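Local coordinates for hypothetical protein (Sus scrofa, PDB 3WOC) that binds heparin and is a jacalin-like, beta-prism lectin of the boar prostate that becomes associated with sperm, at residues L62-H65 and P66-I70. Numbering follows the deposited sequence.
Sequences LILH and PGEHI
Glu-68 folds back on His-65 through a pair of hydrogen bonds, one from its side chain and one from its backbone. Its OE1 accepts the backbone N-H of His-65 at 2.6 Å, nearly straight (162°), through the anti lone pair. With CG anti to the backbone N (chi1 -177°) and the chain extended beyond it, the carboxylate is carried across to the preceding limb. The backbone bond, Glu-68 N to His-65 O at 2.9 Å, closes a type II beta turn in which Pro-66 and Gly-67 hold the corner positions; Gly-67 has no CB to jam against the Pro-66 carbonyl. The imidazole of His-65 and the carboxylate have nearly parallel planes (4° apart), and Glu-68 OE1 approaches the ring obliquely, 3.4 Å from His-65 CD2. On the inner side, the Leu-64 side chain crosses that of Glu-68 at about a right angle, and its CG packs 3.5 Å from the backbone Glu-68 O. Beyond it, Leu-62 CD2 and Ile-70 CD1 meet tip to tip at 3.8 Å, against Leu-86 of strand 81-88. The turn thus links strand 58-63 of one beta-prism sheet to strand 70-77 of the next. Glu-68 OE2 is held by a salt bridge to Arg-92 and a hydrogen bond to Thr-88 OG1. Both oxygens of this buried carboxylate are therefore engaged, and the arginine and the His-65 N-H probably favour its ionised form.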
loop_
_atom_site.group_PDB
_atom_site.type_symbol
_atom_site.label_atom_id
_atom_site.label_comp_id
_atom_site.label_asym_id
_atom_site.label_seq_id
_atom_site.Cartn_x
_atom_site.Cartn_y
_atom_site.Cartn_z
ATOM N N LEU A 62 -1.465 9.518 4.378
ATOM C CA LEU A 62 -1.364 10.520 3.330
ATOM C C LEU A 62 -2.771 10.745 2.805
ATOM O O LEU A 62 -3.396 9.826 2.276
ATOM C CB LEU A 62 -0.432 10.074 2.198
ATOM C CG LEU A 62 -0.415 10.919 0.912
ATOM C CD1 LEU A 62 0.162 12.318 1.136
ATOM C CD2 LEU A 62 0.334 10.204 -0.205
ATOM N N ILE A 63 -3.276 11.961 2.979
ATOM C CA ILE A 63 -4.597 12.311 2.476
ATOM C C ILE A 63 -4.441 13.082 1.171
ATOM O O ILE A 63 -3.811 14.143 1.128
ATOM C CB ILE A 63 -5.443 13.098 3.520
ATOM C CG1 ILE A 63 -5.542 12.323 4.848
ATOM C CG2 ILE A 63 -6.830 13.429 2.964
ATOM C CD1 ILE A 63 -6.118 10.904 4.743
ATOM N N LEU A 64 -5.002 12.521 0.106
ATOM C CA LEU A 64 -4.880 13.089 -1.228
ATOM C C LEU A 64 -5.847 14.251 -1.437
ATOM O O LEU A 64 -7.018 14.170 -1.051
ATOM C CB LEU A 64 -5.100 12.003 -2.288
ATOM C CG LEU A 64 -3.907 11.245 -2.901
ATOM C CD1 LEU A 64 -2.610 11.379 -2.110
ATOM C CD2 LEU A 64 -4.259 9.779 -3.117
ATOM N N HIS A 65 -5.340 15.329 -2.033
ATOM C CA HIS A 65 -6.169 16.452 -2.463
ATOM C C HIS A 65 -7.106 15.983 -3.578
ATOM O O HIS A 65 -6.793 15.013 -4.273
ATOM C CB HIS A 65 -5.301 17.608 -2.977
ATOM C CG HIS A 65 -4.278 18.095 -1.997
ATOM N ND1 HIS A 65 -4.574 18.366 -0.679
ATOM C CD2 HIS A 65 -2.966 18.390 -2.156
ATOM C CE1 HIS A 65 -3.483 18.787 -0.063
ATOM N NE2 HIS A 65 -2.494 18.814 -0.938
ATOM N N PRO A 66 -8.267 16.650 -3.743
ATOM C CA PRO A 66 -9.131 16.292 -4.870
ATOM C C PRO A 66 -8.386 16.486 -6.191
ATOM O O PRO A 66 -7.776 17.538 -6.406
ATOM C CB PRO A 66 -10.299 17.276 -4.746
ATOM C CG PRO A 66 -10.295 17.708 -3.316
ATOM C CD PRO A 66 -8.854 17.728 -2.921
ATOM N N GLY A 67 -8.410 15.462 -7.042
ATOM C CA GLY A 67 -7.675 15.476 -8.309
ATOM C C GLY A 67 -6.224 15.030 -8.193
ATOM O O GLY A 67 -5.496 15.012 -9.187
ATOM N N GLU A 68 -5.806 14.681 -6.977
ATOM C CA GLU A 68 -4.447 14.206 -6.711
ATOM C C GLU A 68 -4.416 12.679 -6.640
ATOM O O GLU A 68 -5.284 12.058 -6.019
ATOM C CB GLU A 68 -3.915 14.818 -5.410
ATOM C CG GLU A 68 -2.480 14.444 -5.064
ATOM C CD GLU A 68 -2.031 15.001 -3.727
ATOM O OE1 GLU A 68 -2.852 15.072 -2.788
ATOM O OE2 GLU A 68 -0.845 15.363 -3.607
ATOM N N HIS A 69 -3.406 12.090 -7.274
ATOM C CA HIS A 69 -3.290 10.637 -7.401
ATOM C C HIS A 69 -1.877 10.151 -7.090
ATOM O O HIS A 69 -0.922 10.908 -7.221
ATOM C CB HIS A 69 -3.638 10.207 -8.827
ATOM C CG HIS A 69 -4.997 10.633 -9.286
ATOM N ND1 HIS A 69 -6.160 10.086 -8.784
ATOM C CD2 HIS A 69 -5.380 11.537 -10.219
ATOM C CE1 HIS A 69 -7.198 10.644 -9.381
ATOM N NE2 HIS A 69 -6.752 11.525 -10.259
ATOM N N ILE A 70 -1.756 8.885 -6.688
ATOM C CA ILE A 70 -0.455 8.220 -6.570
ATOM C C ILE A 70 -0.036 7.759 -7.965
ATOM O O ILE A 70 -0.792 7.054 -8.639
ATOM C CB ILE A 70 -0.502 6.968 -5.628
ATOM C CG1 ILE A 70 -1.222 7.259 -4.295
ATOM C CG2 ILE A 70 0.901 6.367 -5.432
ATOM C CD1 ILE A 70 -0.477 8.158 -3.329
#